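SusD homolog (Bacteroides ovatus, PDB 4F53) probably binds mucin O-glycans at the outer membrane as a SusD-like lipoprotein with a TPR-like helical fold. Local coordinates at residues Q36-Q48 and R243-M255. Numbering follows the deposited sequence. Where two conformers were deposited one is given.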
ATOM      1  N   GLN A  36     -15.863  -4.763   4.759  1.00 37.74           N
ATOM      2  CA  GLN A  36     -15.462  -3.921   3.619  1.00 36.31           C
ATOM      3  C   GLN A  36     -14.479  -2.819   4.059  1.00 40.10           C
ATOM      4  O   GLN A  36     -13.497  -2.538   3.372  1.00 39.05           O
ATOM      5  CB  GLN A  36     -16.701  -3.302   2.975  1.00 36.78           C
ATOM      6  CG  GLN A  36     -16.402  -2.550   1.710  1.00 30.29           C
ATOM      7  CD  GLN A  36     -17.609  -1.875   1.145  1.00 38.48           C
ATOM      8  OE1 GLN A  36     -18.108  -0.875   1.675  1.00 36.24           O
ATOM      9  NE2 GLN A  36     -18.101  -2.408   0.046  1.00 33.70           N
ATOM     10  N   ASP A  37     -14.747  -2.217   5.213  1.00 37.37           N
ATOM     11  CA  ASP A  37     -13.950  -1.125   5.741  1.00 35.98           C
ATOM     12  C   ASP A  37     -12.483  -1.510   5.996  1.00 36.18           C
ATOM     13  O   ASP A  37     -11.593  -0.692   5.765  1.00 36.10           O
ATOM     14  CB  ASP A  37     -14.598  -0.631   7.045  1.00 38.85           C
ATOM     15  CG  ASP A  37     -13.768   0.396   7.805  1.00 47.18           C
ATOM     16  OD1 ASP A  37     -13.302   1.365   7.176  1.00 45.17           O
ATOM     17  OD2 ASP A  37     -13.528   0.187   9.002  1.00 56.91           O
ATOM     18  N   LEU A  38     -12.235  -2.734   6.465  1.00 30.80           N
ATOM     19  CA  LEU A  38     -10.905  -3.195   6.886  1.00 29.70           C
ATOM     20  C   LEU A  38      -9.903  -3.378   5.737  1.00 33.41           C
ATOM     21  O   LEU A  38      -8.705  -3.565   6.017  1.00 33.60           O
ATOM     22  CB  LEU A  38     -11.003  -4.468   7.762  1.00 30.21           C
ATOM     23  CG  LEU A  38     -11.655  -4.181   9.135  1.00 34.00           C
ATOM     24  CD1 LEU A  38     -12.175  -5.456   9.791  1.00 34.46           C
ATOM     25  CD2 LEU A  38     -10.722  -3.355  10.058  1.00 32.45           C
HETATM   26  N   MSE A  39     -10.341  -3.238   4.464  1.00 26.85           N
HETATM   27  CA  MSE A  39      -9.387  -3.294   3.335  1.00 25.74           C
HETATM   28  C   MSE A  39      -8.415  -2.099   3.370  1.00 31.67           C
HETATM   29  O   MSE A  39      -7.271  -2.199   2.933  1.00 30.70           O
HETATM   30  CB  MSE A  39     -10.138  -3.302   1.986  1.00 26.38           C
HETATM   31  CG  MSE A  39     -11.070  -4.520   1.843  1.00 32.20           C
HETATM   32 SE   MSE A  39     -11.580  -4.788  -0.015  0.75 36.99          SE
HETATM   33  CE  MSE A  39     -12.826  -3.425  -0.162  1.00 33.37           C
HETATM   34  N   MSE A  40      -8.912  -0.956   3.863  1.00 29.23           N
HETATM   35  CA  MSE A  40      -8.204   0.331   3.975  1.00 27.37           C
HETATM   36  C   MSE A  40      -8.882   1.042   5.156  1.00 33.89           C
HETATM   37  O   MSE A  40      -9.781   1.870   4.953  1.00 33.22           O
HETATM   38  CB  MSE A  40      -8.338   1.091   2.638  1.00 27.92           C
HETATM   39  CG  MSE A  40      -7.319   2.207   2.482  1.00 32.35           C
HETATM   40 SE   MSE A  40      -5.482   1.537   2.318  0.75 36.92          SE
HETATM   41  CE  MSE A  40      -5.739   0.557   0.646  1.00 32.44           C
ATOM     42  N   PRO A  41      -8.558   0.609   6.404  1.00 33.58           N
ATOM     43  CA  PRO A  41      -9.355   1.035   7.572  1.00 32.90           C
ATOM     44  C   PRO A  41      -9.468   2.530   7.820  1.00 35.28           C
ATOM     45  O   PRO A  41      -8.518   3.280   7.685  1.00 33.36           O
ATOM     46  CB  PRO A  41      -8.689   0.337   8.756  1.00 35.44           C
ATOM     47  CG  PRO A  41      -7.399  -0.225   8.223  1.00 40.35           C
ATOM     48  CD  PRO A  41      -7.578  -0.442   6.775  1.00 35.53           C
ATOM     49  N   GLU A  42     -10.687   2.937   8.171  1.00 31.69           N
ATOM     50  CA  GLU A  42     -11.075   4.302   8.473  1.00 30.84           C
ATOM     51  C   GLU A  42     -10.748   4.696   9.924  1.00 35.77           C
ATOM     52  O   GLU A  42     -10.363   5.854  10.140  1.00 36.44           O
ATOM     53  CB  GLU A  42     -12.567   4.481   8.211  1.00 31.70           C
ATOM     54  CG  GLU A  42     -13.032   5.905   8.420  1.00 35.99           C
ATOM     55  CD  GLU A  42     -14.511   6.160   8.243  1.00 39.91           C
ATOM     56  OE1 GLU A  42     -15.132   5.512   7.373  1.00 36.15           O
ATOM     57  OE2 GLU A  42     -15.040   7.037   8.957  1.00 36.43           O
ATOM     58  N   GLN A  43     -10.932   3.757  10.899  1.00 31.36           N
ATOM     59  CA  GLN A  43     -10.677   4.003  12.317  0.50 31.66           C
ATOM     60  C   GLN A  43      -9.289   4.636  12.449  1.00 35.44           C
ATOM     61  O   GLN A  43      -8.282   4.000  12.094  1.00 33.43           O
ATOM     62  CB  GLN A  43     -10.816   2.701  13.130  0.50 33.44           C
ATOM     63  CG  GLN A  43     -10.985   2.914  14.647  0.50 34.83           C
ATOM     64  CD  GLN A  43     -10.914   1.613  15.432  0.50 42.98           C
ATOM     65  OE1 GLN A  43     -10.876   0.526  14.869  0.50 31.95           O
ATOM     66  NE2 GLN A  43     -10.876   1.689  16.758  0.50 38.25           N
ATOM     67  N   GLU A  44      -9.264   5.916  12.872  1.00 34.65           N
ATOM     68  CA  GLU A  44      -8.072   6.755  12.973  1.00 35.60           C
ATOM     69  C   GLU A  44      -6.971   6.162  13.844  1.00 41.18           C
ATOM     70  O   GLU A  44      -5.821   6.304  13.466  1.00 41.39           O
ATOM     71  CB  GLU A  44      -8.410   8.196  13.419  1.00 37.01           C
ATOM     72  CG  GLU A  44      -9.058   8.298  14.792  1.00 46.23           C
ATOM     73  CD  GLU A  44      -9.393   9.698  15.264  1.00 54.36           C
ATOM     74  OE1 GLU A  44      -9.954  10.484  14.467  1.00 45.18           O
ATOM     75  OE2 GLU A  44      -9.144   9.992  16.453  1.00 53.98           O
ATOM     76  N   ASN A  45      -7.308   5.484  14.955  1.00 39.75           N
ATOM     77  CA  ASN A  45      -6.307   4.906  15.851  0.50 40.88           C
ATOM     78  C   ASN A  45      -5.834   3.527  15.359  1.00 46.55           C
ATOM     79  O   ASN A  45      -5.019   2.891  16.028  1.00 52.73           O
ATOM     80  CB  ASN A  45      -6.818   4.840  17.310  0.50 42.94           C
ATOM     81  CG  ASN A  45      -8.163   4.180  17.505  0.50 73.35           C
ATOM     82  OD1 ASN A  45      -9.182   4.606  16.948  0.50 75.96           O
ATOM     83  ND2 ASN A  45      -8.214   3.192  18.382  0.50 63.67           N
ATOM     84  N   PHE A  46      -6.327   3.054  14.209  1.00 37.38           N
ATOM     85  CA  PHE A  46      -5.884   1.789  13.646  1.00 34.86           C
ATOM     86  C   PHE A  46      -5.125   2.127  12.377  1.00 36.59           C
ATOM     87  O   PHE A  46      -3.977   1.718  12.213  1.00 35.83           O
ATOM     88  CB  PHE A  46      -7.044   0.810  13.393  1.00 35.76           C
ATOM     89  CG  PHE A  46      -6.635  -0.520  12.782  1.00 35.40           C
ATOM     90  CD1 PHE A  46      -5.525  -1.221  13.265  1.00 36.50           C
ATOM     91  CD2 PHE A  46      -7.401  -1.108  11.781  1.00 33.72           C
ATOM     92  CE1 PHE A  46      -5.156  -2.445  12.709  1.00 35.38           C
ATOM     93  CE2 PHE A  46      -7.042  -2.341  11.247  1.00 35.70           C
ATOM     94  CZ  PHE A  46      -5.921  -2.996  11.714  1.00 34.74           C
ATOM     95  N   SER A  47      -5.748   2.964  11.535  1.00 33.20           N
ATOM     96  CA  SER A  47      -5.215   3.523  10.286  1.00 31.49           C
ATOM     97  C   SER A  47      -3.856   4.180  10.526  1.00 33.63           C
ATOM     98  O   SER A  47      -2.945   3.998   9.718  1.00 34.94           O
ATOM     99  CB  SER A  47      -6.192   4.560   9.713  1.00 32.42           C
ATOM    100  OG  SER A  47      -5.709   5.059   8.479  1.00 38.84           O
ATOM    101  N   GLN A  48      -3.730   4.961  11.615  1.00 28.12           N
ATOM    102  CA  GLN A  48      -2.493   5.676  11.952  1.00 27.34           C
ATOM    103  C   GLN A  48      -1.309   4.732  12.026  1.00 31.99           C
ATOM    104  O   GLN A  48      -0.249   5.066  11.519  1.00 31.94           O
ATOM    105  CB  GLN A  48      -2.610   6.454  13.270  1.00 27.98           C
ATOM    106  CG  GLN A  48      -1.481   7.458  13.374  1.00 34.71           C
ATOM    107  CD  GLN A  48      -1.532   8.368  14.547  1.00 45.85           C
ATOM    108  OE1 GLN A  48      -2.128   8.083  15.585  1.00 44.42           O
ATOM    109  NE2 GLN A  48      -0.857   9.480  14.392  1.00 35.47           N
ATOM    110  N   ARG A 243     -13.879   4.275  -1.059  1.00 29.56           N
ATOM    111  CA  ARG A 243     -14.924   4.110  -0.050  1.00 29.75           C
ATOM    112  C   ARG A 243     -15.392   5.443   0.501  1.00 33.45           C
ATOM    113  O   ARG A 243     -14.581   6.266   0.919  1.00 32.28           O
ATOM    114  CB  ARG A 243     -14.452   3.200   1.104  1.00 27.83           C
ATOM    115  CG  ARG A 243     -15.601   2.716   1.994  1.00 30.62           C
ATOM    116  CD  ARG A 243     -15.187   1.676   3.023  1.00 34.26           C
ATOM    117  NE  ARG A 243     -15.883   1.871   4.312  1.00 42.25           N
ATOM    118  CZ  ARG A 243     -15.611   2.849   5.190  1.00 56.39           C
ATOM    119  NH1 ARG A 243     -14.641   3.741   4.937  1.00 31.86           N
ATOM    120  NH2 ARG A 243     -16.302   2.946   6.317  1.00 42.93           N
ATOM    121  N   LYS A 244     -16.715   5.642   0.522  1.00 31.19           N
ATOM    122  CA  LYS A 244     -17.344   6.830   1.110  1.00 29.82           C
ATOM    123  C   LYS A 244     -17.236   6.627   2.608  1.00 33.20           C
ATOM    124  O   LYS A 244     -17.712   5.597   3.141  1.00 32.86           O
ATOM    125  CB  LYS A 244     -18.796   7.019   0.605  1.00 32.51           C
ATOM    126  CG  LYS A 244     -19.576   8.091   1.356  1.00 52.76           C
ATOM    127  CD  LYS A 244     -21.002   8.202   0.892  1.00 68.68           C
ATOM    128  CE  LYS A 244     -21.742   9.292   1.620  1.00 85.85           C
ATOM    129  NZ  LYS A 244     -23.169   9.340   1.206  1.00103.89           N
ATOM    130  N   VAL A 245     -16.514   7.556   3.284  1.00 29.79           N
ATOM    131  CA  VAL A 245     -16.243   7.443   4.724  1.00 29.65           C
ATOM    132  C   VAL A 245     -17.553   7.408   5.524  1.00 39.24           C
ATOM    133  O   VAL A 245     -18.551   8.035   5.128  1.00 41.33           O
ATOM    134  CB  VAL A 245     -15.255   8.519   5.273  1.00 30.50           C
ATOM    135  CG1 VAL A 245     -13.916   8.451   4.546  1.00 27.83           C
ATOM    136  CG2 VAL A 245     -15.847   9.932   5.236  1.00 30.39           C
ATOM    137  N   ALA A 246     -17.555   6.638   6.616  1.00 36.12           N
ATOM    138  CA  ALA A 246     -18.714   6.553   7.508  1.00 37.21           C
ATOM    139  C   ALA A 246     -18.748   7.775   8.404  1.00 41.49           C
ATOM    140  O   ALA A 246     -19.820   8.321   8.639  1.00 43.54           O
ATOM    141  CB  ALA A 246     -18.657   5.281   8.340  1.00 38.07           C
ATOM    142  N   ASP A 247     -17.574   8.247   8.854  1.00 38.05           N
ATOM    143  CA  ASP A 247     -17.478   9.423   9.712  1.00 37.98           C
ATOM    144  C   ASP A 247     -16.462  10.452   9.159  1.00 38.05           C
ATOM    145  O   ASP A 247     -16.851  11.568   8.836  1.00 37.71           O
ATOM    146  CB  ASP A 247     -17.139   9.019  11.155  1.00 40.60           C
ATOM    147  CG  ASP A 247     -17.270  10.181  12.112  1.00 55.58           C
ATOM    148  OD1 ASP A 247     -18.418  10.547  12.445  1.00 60.84           O
ATOM    149  OD2 ASP A 247     -16.234  10.776  12.464  1.00 59.52           O
ATOM    150  N   HIS A 248     -15.173  10.105   9.088  1.00 33.14           N
ATOM    151  CA  HIS A 248     -14.175  11.026   8.545  1.00 31.70           C
ATOM    152  C   HIS A 248     -12.968  10.305   7.980  1.00 33.34           C
ATOM    153  O   HIS A 248     -12.637   9.205   8.430  1.00 31.74           O
ATOM    154  CB  HIS A 248     -13.723  12.046   9.605  1.00 33.41           C
ATOM    155  CG  HIS A 248     -13.019  11.474  10.795  1.00 36.97           C
ATOM    156  ND1 HIS A 248     -13.729  11.036  11.917  1.00 39.17           N
ATOM    157  CD2 HIS A 248     -11.690  11.350  11.032  1.00 38.36           C
ATOM    158  CE1 HIS A 248     -12.812  10.643  12.788  1.00 39.10           C
ATOM    159  NE2 HIS A 248     -11.566  10.802  12.297  1.00 39.15           N
ATOM    160  N   ASN A 249     -12.288  10.944   7.017  1.00 29.75           N
ATOM    161  CA  ASN A 249     -11.036  10.437   6.452  1.00 30.04           C
ATOM    162  C   ASN A 249      -9.930  10.622   7.519  1.00 34.10           C
ATOM    163  O   ASN A 249      -9.708  11.750   7.977  1.00 32.28           O
ATOM    164  CB  ASN A 249     -10.677  11.149   5.138  1.00 29.01           C
ATOM    165  CG  ASN A 249      -9.535  10.497   4.422  1.00 34.71           C
ATOM    166  OD1 ASN A 249      -8.474  10.262   4.987  1.00 33.28           O
ATOM    167  ND2 ASN A 249      -9.718  10.200   3.157  1.00 24.03           N
ATOM    168  N   PRO A 250      -9.261   9.517   7.937  1.00 31.26           N
ATOM    169  CA  PRO A 250      -8.264   9.618   9.027  1.00 30.13           C
ATOM    170  C   PRO A 250      -7.026  10.453   8.666  1.00 34.27           C
ATOM    171  O   PRO A 250      -6.399  10.979   9.565  1.00 35.06           O
ATOM    172  CB  PRO A 250      -7.887   8.152   9.287  1.00 30.90           C
ATOM    173  CG  PRO A 250      -8.176   7.438   8.007  1.00 34.50           C
ATOM    174  CD  PRO A 250      -9.422   8.112   7.488  1.00 31.47           C
ATOM    175  N   TRP A 251      -6.688  10.589   7.372  1.00 30.36           N
ATOM    176  CA  TRP A 251      -5.543  11.389   6.912  1.00 30.96           C
ATOM    177  C   TRP A 251      -5.678  12.855   7.277  1.00 33.57           C
ATOM    178  O   TRP A 251      -4.657  13.516   7.472  1.00 33.29           O
ATOM    179  CB  TRP A 251      -5.343  11.261   5.414  1.00 29.33           C
ATOM    180  CG  TRP A 251      -4.856   9.895   5.039  1.00 29.97           C
ATOM    181  CD1 TRP A 251      -5.602   8.848   4.572  1.00 32.44           C
ATOM    182  CD2 TRP A 251      -3.512   9.410   5.162  1.00 29.60           C
ATOM    183  NE1 TRP A 251      -4.803   7.744   4.380  1.00 31.13           N
ATOM    184  CE2 TRP A 251      -3.512   8.056   4.743  1.00 33.03           C
ATOM    185  CE3 TRP A 251      -2.303   9.985   5.603  1.00 30.21           C
ATOM    186  CZ2 TRP A 251      -2.332   7.285   4.693  1.00 31.43           C
ATOM    187  CZ3 TRP A 251      -1.148   9.197   5.609  1.00 30.85           C
ATOM    188  CH2 TRP A 251      -1.166   7.880   5.137  1.00 30.94           C
ATOM    189  N   GLN A 252      -6.926  13.363   7.391  1.00 29.45           N
ATOM    190  CA  GLN A 252      -7.184  14.741   7.816  1.00 29.59           C
ATOM    191  C   GLN A 252      -6.667  14.934   9.252  1.00 33.85           C
ATOM    192  O   GLN A 252      -6.153  15.990   9.584  1.00 35.36           O
ATOM    193  CB  GLN A 252      -8.673  15.098   7.699  1.00 30.55           C
ATOM    194  CG  GLN A 252      -8.962  16.573   8.041  1.00 24.41           C
ATOM    195  CD  GLN A 252      -9.241  16.801   9.526  1.00 37.63           C
ATOM    196  OE1 GLN A 252      -9.494  15.883  10.328  1.00 33.23           O
ATOM    197  NE2 GLN A 252      -9.175  18.025   9.943  1.00 32.60           N
ATOM    198  N   ARG A 253      -6.756  13.903  10.077  1.00 32.56           N
ATOM    199  CA  ARG A 253      -6.232  13.918  11.437  1.00 33.30           C
ATOM    200  C   ARG A 253      -4.705  13.882  11.417  1.00 35.72           C
ATOM    201  O   ARG A 253      -4.063  14.770  11.983  1.00 37.79           O
ATOM    202  CB  ARG A 253      -6.772  12.707  12.253  1.00 33.28           C
ATOM    203  CG  ARG A 253      -8.277  12.661  12.452  1.00 37.40           C
ATOM    204  CD  ARG A 253      -8.794  13.877  13.180  1.00 42.68           C
ATOM    205  NE  ARG A 253     -10.136  13.639  13.704  1.00 53.68           N
ATOM    206  CZ  ARG A 253     -11.238  14.245  13.277  1.00 58.55           C
ATOM    207  NH1 ARG A 253     -11.174  15.144  12.304  1.00 42.31           N
ATOM    208  NH2 ARG A 253     -12.408  13.966  13.829  1.00 38.74           N
ATOM    209  N   PHE A 254      -4.130  12.879  10.746  1.00 31.38           N
ATOM    210  CA  PHE A 254      -2.668  12.659  10.722  1.00 30.70           C
ATOM    211  C   PHE A 254      -1.923  13.835  10.167  1.00 35.29           C
ATOM    212  O   PHE A 254      -0.927  14.251  10.755  1.00 35.30           O
ATOM    213  CB  PHE A 254      -2.260  11.402   9.938  1.00 29.98           C
ATOM    214  CG  PHE A 254      -3.096  10.168  10.176  1.00 30.26           C
ATOM    215  CD1 PHE A 254      -3.673   9.925  11.422  1.00 32.12           C
ATOM    216  CD2 PHE A 254      -3.287   9.235   9.158  1.00 29.34           C
ATOM    217  CE1 PHE A 254      -4.494   8.812  11.624  1.00 33.57           C
ATOM    218  CE2 PHE A 254      -4.069   8.101   9.373  1.00 32.42           C
ATOM    219  CZ  PHE A 254      -4.673   7.902  10.602  1.00 32.10           C
HETATM  220  N   MSE A 255      -2.424  14.383   9.057  1.00 29.68           N
HETATM  221  CA  MSE A 255      -1.751  15.472   8.381  1.00 28.51           C
HETATM  222  C   MSE A 255      -2.176  16.864   8.881  1.00 36.92           C
HETATM  223  O   MSE A 255      -1.340  17.635   9.359  1.00 37.73           O
HETATM  224  CB  MSE A 255      -2.011  15.347   6.856  1.00 28.60           C
HETATM  225  CG  MSE A 255      -1.437  14.049   6.237  1.00 32.00           C
HETATM  226 SE   MSE A 255       0.413  14.351   5.668  0.75 37.64          SE
HETATM  227  CE  MSE A 255       0.797  12.714   4.741  1.00 32.31           C
TER
HETATM  228  O   HOH W   1     -17.631   0.117   4.502  1.00 39.03           O
HETATM  229  O   HOH W   2     -11.339   8.138  10.894  1.00 39.76           O
HETATM  230  O   HOH W   3     -10.834  12.534  16.863  1.00 61.13           O
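Glu-42 OE1 accepts three hydrogen bonds from the 243-255 segment. Arg-243 NH1 (3.1 Å) and NH2 (3.0 Å) grip Glu-42 OE1 end-on, the oxygen only 5° out of the guanidinium plane; Ala-246 N adds a bond with an N-H...O angle of 166°, straighter than the two arginine bonds. Glu-42 OE2 takes Asp-247 N through its syn lone pair at 2.8 Å, while His-248 N comes from above the carboxylate plane. An extended chain, with CG anti to the backbone N (chi1 -176°), carries the carboxylate among these amides. Asp-37 OD1 lies over one guanidinium face of Arg-243, 3.5 Å from NH2, so that salt bridge is purely electrostatic; the same oxygen accepts from Glu-42 N. Farther along, Glu-44 OE1 receives His-248 NE2 at 2.7 Å, near the imidazole plane, and Asp-247 OD2 holds ND1. Arg-253 NE reaches Glu-44 OE1 weakly. Where the 44-48 and 250-255 axes approach to 9.7 Å, the Pro-250 ring packs on Ser-47 and Glu-44, and Gln-48 CG sits over the Phe-254 ring in a CH-pi contact; Gln-48 NE2 is hydrogen-bonded to Asp-260. The five donors around the buried Glu-42 carboxylate should stabilise its negative charge and probably hold the 246-248 backbone in place.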